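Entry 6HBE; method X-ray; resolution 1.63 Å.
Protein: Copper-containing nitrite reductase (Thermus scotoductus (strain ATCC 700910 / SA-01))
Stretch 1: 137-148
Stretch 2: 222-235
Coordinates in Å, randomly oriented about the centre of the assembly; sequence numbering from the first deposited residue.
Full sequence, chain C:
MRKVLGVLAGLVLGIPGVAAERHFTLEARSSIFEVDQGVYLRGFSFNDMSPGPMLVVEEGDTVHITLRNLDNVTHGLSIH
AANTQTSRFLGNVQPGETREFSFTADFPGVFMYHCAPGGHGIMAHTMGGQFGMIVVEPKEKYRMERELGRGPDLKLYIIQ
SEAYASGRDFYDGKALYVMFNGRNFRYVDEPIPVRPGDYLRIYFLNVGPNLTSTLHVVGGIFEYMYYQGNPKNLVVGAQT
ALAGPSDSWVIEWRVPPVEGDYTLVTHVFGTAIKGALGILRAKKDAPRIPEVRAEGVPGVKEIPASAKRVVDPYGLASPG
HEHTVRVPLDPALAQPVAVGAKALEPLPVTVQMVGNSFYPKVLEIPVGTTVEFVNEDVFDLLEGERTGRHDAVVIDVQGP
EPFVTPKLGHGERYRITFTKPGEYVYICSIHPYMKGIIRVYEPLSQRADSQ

Stretch 1 (137-148) EPKEKYRMEREL
Stretch 2 222-235: FEYMYYQGNPKNLV

Tyrosines serve well where a helix start must dock on a strand, since each ring packs while its hydroxyl finds a polar partner. In this copper-containing nitrite reductase, a loop, extended at Pro138 and from Glu140 to Tyr142 but helical in phi/psi at Lys139 (-70/-43), leads through N-cap Tyr142 into helix 143–148, which runs at 139° to strand 224–227, axes 10.3 Å apart at closest approach. Register is set by CA–CA distances of 6.0 Å for Tyr142–Pro231 and 7.6 Å for Arg143–Tyr224. The contact covers 652 Å², both sides summed; Tyr142, Met144 (CB 3.9 Å from Tyr224 CD2), Tyr224 and Tyr226 are buried.

Tyr142 (chi1 m, -66°) turns its ring edge toward the face of Tyr226 (m, chi2 89°), centroids 4.8 Å apart and planes at 51°, and its OH donates to Gly229 O (2.7 Å). Gly229, at phi/psi 74/5, ends a type II turn from Tyr226; positive phi favours glycine. Arg143 N, free at the first helical turn, donates to Tyr226 OH (2.9 Å).

Arg143, t through chi1–chi3, lies extended over the Tyr224 ring (m, chi2 -52°), its CD 4.0 Å from the centroid; its NE reaches Glu147 OE2 (3.1 Å) in a salt bridge. Glu147 (m, t) also accepts a hydrogen bond from Tyr224 OH on OE1 (2.7 Å).

Pro231 packs its CG against Pro138 CB (3.7 Å) and Tyr142 CE1 (3.9 Å). Extended Glu140 (t, t) takes Lys232 NZ (m, m, t, t) on OE1 at 2.9 Å, a salt bridge.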

# COMPACT_ATOMS: atom_id res chain seq x y z
N GLU C 137 -23.68 1.78 22.20
CA GLU C 137 -24.82 2.53 21.63
C GLU C 137 -25.01 3.84 22.39
O GLU C 137 -25.14 3.80 23.62
CB GLU C 137 -26.14 1.77 21.82
CG GLU C 137 -26.63 0.95 20.67
CD GLU C 137 -26.73 1.66 19.31
OE1 GLU C 137 -26.21 1.05 18.39
OE2 GLU C 137 -27.37 2.72 19.10
N PRO C 138 -25.09 4.98 21.67
CA PRO C 138 -25.19 6.27 22.34
C PRO C 138 -26.54 6.53 23.00
O PRO C 138 -27.57 6.02 22.53
CB PRO C 138 -24.99 7.28 21.22
CG PRO C 138 -25.48 6.57 19.99
CD PRO C 138 -25.09 5.13 20.20
N LYS C 139 -26.53 7.35 24.05
CA LYS C 139 -27.76 7.82 24.65
C LYS C 139 -28.43 8.80 23.70
O LYS C 139 -29.62 8.73 23.52
CB LYS C 139 -27.51 8.52 26.00
CG LYS C 139 -26.95 7.59 27.08
CD LYS C 139 -27.69 7.74 28.42
CE LYS C 139 -27.08 6.83 29.48
NZ LYS C 139 -25.79 7.36 30.01
N GLU C 140 -27.65 9.70 23.09
CA GLU C 140 -28.16 10.60 22.04
C GLU C 140 -28.49 9.77 20.80
O GLU C 140 -27.61 9.08 20.26
CB GLU C 140 -27.10 11.66 21.69
CG GLU C 140 -27.48 12.60 20.53
CD GLU C 140 -26.37 13.55 20.10
OE1 GLU C 140 -25.29 13.60 20.74
OE2 GLU C 140 -26.59 14.26 19.11
N LYS C 141 -29.73 9.82 20.34
CA LYS C 141 -30.11 9.03 19.15
C LYS C 141 -29.50 9.61 17.86
O LYS C 141 -29.33 10.82 17.74
CB LYS C 141 -31.64 8.92 19.05
CG LYS C 141 -32.21 8.14 20.23
CD LYS C 141 -33.71 7.94 20.14
CE LYS C 141 -34.26 7.23 21.37
NZ LYS C 141 -33.62 5.89 21.57
N TYR C 142 -29.14 8.73 16.91
CA TYR C 142 -28.61 9.16 15.60
C TYR C 142 -29.71 9.91 14.83
O TYR C 142 -30.91 9.75 15.11
CB TYR C 142 -28.10 7.93 14.79
CG TYR C 142 -26.88 7.22 15.40
CD1 TYR C 142 -25.59 7.78 15.31
CD2 TYR C 142 -27.01 6.00 16.04
CE1 TYR C 142 -24.48 7.13 15.87
CE2 TYR C 142 -25.92 5.35 16.60
CZ TYR C 142 -24.66 5.90 16.52
OH TYR C 142 -23.59 5.23 17.10
N ARG C 143 -29.30 10.74 13.88
CA ARG C 143 -30.21 11.68 13.23
C ARG C 143 -31.42 11.06 12.51
O ARG C 143 -32.55 11.57 12.67
CB ARG C 143 -29.42 12.62 12.32
CG ARG C 143 -30.25 13.60 11.53
CD ARG C 143 -29.39 14.71 10.96
NE ARG C 143 -30.00 15.28 9.78
CZ ARG C 143 -29.44 16.20 9.01
NH1 ARG C 143 -28.25 16.70 9.32
NH2 ARG C 143 -30.08 16.62 7.93
N MET C 144 -31.22 9.98 11.74
CA MET C 144 -32.33 9.34 11.02
C MET C 144 -33.33 8.66 11.97
O MET C 144 -34.53 8.62 11.69
CB MET C 144 -31.85 8.34 9.95
CG MET C 144 -32.95 7.88 8.97
SD MET C 144 -32.35 6.81 7.63
CE MET C 144 -31.56 8.03 6.57
N GLU C 145 -32.85 8.09 13.08
CA GLU C 145 -33.77 7.57 14.11
C GLU C 145 -34.61 8.70 14.71
O GLU C 145 -35.83 8.58 14.82
CB GLU C 145 -33.03 6.83 15.23
CG GLU C 145 -33.94 6.40 16.39
CD GLU C 145 -33.41 5.24 17.24
OE1 GLU C 145 -32.31 4.69 16.99
OE2 GLU C 145 -34.12 4.86 18.19
N ARG C 146 -33.98 9.80 15.06
CA ARG C 146 -34.69 10.96 15.62
C ARG C 146 -35.76 11.43 14.63
O ARG C 146 -36.94 11.50 14.98
CB ARG C 146 -33.74 12.10 15.99
CG ARG C 146 -34.45 13.33 16.57
CD ARG C 146 -33.52 14.44 17.06
NE ARG C 146 -32.74 15.07 15.98
CZ ARG C 146 -31.44 14.91 15.72
NH1 ARG C 146 -30.65 14.11 16.44
NH2 ARG C 146 -30.90 15.57 14.69
N GLU C 147 -35.33 11.72 13.39
CA GLU C 147 -36.23 12.18 12.31
C GLU C 147 -37.40 11.26 11.98
O GLU C 147 -38.49 11.75 11.70
CB GLU C 147 -35.44 12.49 11.02
CG GLU C 147 -34.54 13.73 11.12
CD GLU C 147 -33.62 13.92 9.92
OE1 GLU C 147 -33.47 13.01 9.08
OE2 GLU C 147 -33.04 15.00 9.78
N LEU C 148 -37.20 9.94 11.98
CA LEU C 148 -38.28 9.01 11.65
C LEU C 148 -39.15 8.61 12.85
O LEU C 148 -40.24 8.05 12.67
CB LEU C 148 -37.72 7.76 10.96
CG LEU C 148 -37.02 8.02 9.61
CD1 LEU C 148 -36.42 6.71 9.10
CD2 LEU C 148 -37.96 8.60 8.57
N PHE C 222 -24.99 7.24 0.86
CA PHE C 222 -25.23 7.18 2.30
C PHE C 222 -25.71 8.53 2.80
O PHE C 222 -25.09 9.57 2.57
CB PHE C 222 -23.97 6.75 3.11
CG PHE C 222 -23.39 5.41 2.71
CD1 PHE C 222 -24.19 4.30 2.58
CD2 PHE C 222 -22.03 5.27 2.53
CE1 PHE C 222 -23.66 3.05 2.24
CE2 PHE C 222 -21.48 4.03 2.18
CZ PHE C 222 -22.30 2.92 2.06
N GLU C 223 -26.84 8.53 3.51
CA GLU C 223 -27.47 9.78 3.91
C GLU C 223 -26.70 10.47 5.04
O GLU C 223 -26.39 11.67 4.95
CB GLU C 223 -28.93 9.55 4.28
CG GLU C 223 -29.67 8.80 3.16
CD GLU C 223 -31.17 8.87 3.26
OE1 GLU C 223 -31.69 9.98 3.50
OE2 GLU C 223 -31.82 7.81 3.10
N TYR C 224 -26.43 9.72 6.11
CA TYR C 224 -25.70 10.23 7.28
C TYR C 224 -24.65 9.21 7.71
O TYR C 224 -24.95 8.04 7.78
CB TYR C 224 -26.64 10.47 8.47
CG TYR C 224 -27.88 11.30 8.19
CD1 TYR C 224 -27.80 12.55 7.57
CD2 TYR C 224 -29.15 10.84 8.59
CE1 TYR C 224 -28.94 13.31 7.31
CE2 TYR C 224 -30.31 11.60 8.33
CZ TYR C 224 -30.20 12.83 7.69
OH TYR C 224 -31.35 13.58 7.46
N MET C 225 -23.44 9.66 8.04
CA MET C 225 -22.38 8.81 8.58
C MET C 225 -21.75 9.48 9.79
O MET C 225 -21.66 10.68 9.85
CB MET C 225 -21.29 8.53 7.54
CG MET C 225 -21.78 8.32 6.13
SD MET C 225 -20.57 7.59 5.01
CE MET C 225 -19.24 8.78 5.12
N TYR C 226 -21.26 8.66 10.72
CA TYR C 226 -20.67 9.14 11.96
C TYR C 226 -19.29 8.51 12.14
O TYR C 226 -19.19 7.30 12.35
CB TYR C 226 -21.60 8.81 13.14
CG TYR C 226 -23.03 9.25 12.88
CD1 TYR C 226 -23.94 8.40 12.25
CD2 TYR C 226 -23.47 10.52 13.27
CE1 TYR C 226 -25.25 8.82 11.99
CE2 TYR C 226 -24.77 10.93 13.02
CZ TYR C 226 -25.66 10.09 12.40
OH TYR C 226 -26.95 10.50 12.15
N TYR C 227 -18.25 9.32 12.05
CA TYR C 227 -16.87 8.82 12.21
C TYR C 227 -16.64 8.33 13.66
O TYR C 227 -17.02 9.02 14.63
CB TYR C 227 -15.84 9.86 11.79
CG TYR C 227 -14.36 9.41 11.80
CD1 TYR C 227 -13.91 8.32 11.05
CD2 TYR C 227 -13.41 10.10 12.55
CE1 TYR C 227 -12.57 7.93 11.06
CE2 TYR C 227 -12.06 9.74 12.56
CZ TYR C 227 -11.63 8.66 11.81
OH TYR C 227 -10.28 8.32 11.88
N GLN C 228 -16.10 7.12 13.76
CA GLN C 228 -15.94 6.33 15.00
C GLN C 228 -17.26 5.82 15.59
O GLN C 228 -17.27 5.24 16.68
CB GLN C 228 -15.16 7.10 16.06
CG GLN C 228 -13.83 7.67 15.54
CD GLN C 228 -12.71 6.63 15.52
OE1 GLN C 228 -12.57 5.86 16.47
NE2 GLN C 228 -11.89 6.65 14.49
N GLY C 229 -18.37 6.03 14.90
CA GLY C 229 -19.71 5.81 15.48
C GLY C 229 -20.20 6.86 16.50
O GLY C 229 -21.28 6.67 17.10
N ASN C 230 -19.45 7.94 16.70
CA ASN C 230 -19.87 9.01 17.62
C ASN C 230 -20.86 9.96 16.94
O ASN C 230 -20.51 10.58 15.93
CB ASN C 230 -18.65 9.79 18.14
CG ASN C 230 -19.00 10.72 19.31
OD1 ASN C 230 -19.86 11.59 19.18
ND2 ASN C 230 -18.32 10.55 20.44
N PRO C 231 -22.07 10.13 17.52
CA PRO C 231 -23.07 11.01 16.87
C PRO C 231 -22.63 12.42 16.51
O PRO C 231 -23.21 12.98 15.59
CB PRO C 231 -24.21 11.08 17.88
CG PRO C 231 -24.10 9.84 18.67
CD PRO C 231 -22.62 9.54 18.76
N LYS C 232 -21.65 12.99 17.21
CA LYS C 232 -21.16 14.34 16.91
C LYS C 232 -20.38 14.49 15.60
O LYS C 232 -20.30 15.58 15.04
CB LYS C 232 -20.24 14.86 18.02
CG LYS C 232 -20.80 14.87 19.44
CD LYS C 232 -22.09 15.64 19.56
CE LYS C 232 -22.57 15.57 21.00
NZ LYS C 232 -23.93 16.16 21.13
N ASN C 233 -19.79 13.40 15.13
CA ASN C 233 -18.88 13.44 13.97
C ASN C 233 -19.62 13.15 12.64
O ASN C 233 -19.28 12.19 11.90
CB ASN C 233 -17.75 12.42 14.18
CG ASN C 233 -16.90 12.67 15.42
OD1 ASN C 233 -16.70 13.80 15.85
ND2 ASN C 233 -16.35 11.61 15.96
N LEU C 234 -20.60 14.01 12.31
CA LEU C 234 -21.51 13.80 11.18
C LEU C 234 -20.94 14.23 9.81
O LEU C 234 -20.38 15.32 9.68
CB LEU C 234 -22.83 14.56 11.41
CG LEU C 234 -23.90 14.54 10.29
CD1 LEU C 234 -24.43 13.14 10.07
CD2 LEU C 234 -25.04 15.49 10.65
N VAL C 235 -21.08 13.35 8.81
CA VAL C 235 -20.75 13.58 7.41
C VAL C 235 -22.00 13.20 6.64
O VAL C 235 -22.62 12.17 6.97
CB VAL C 235 -19.58 12.63 6.99
CG1 VAL C 235 -19.25 12.76 5.51
CG2 VAL C 235 -18.35 12.88 7.85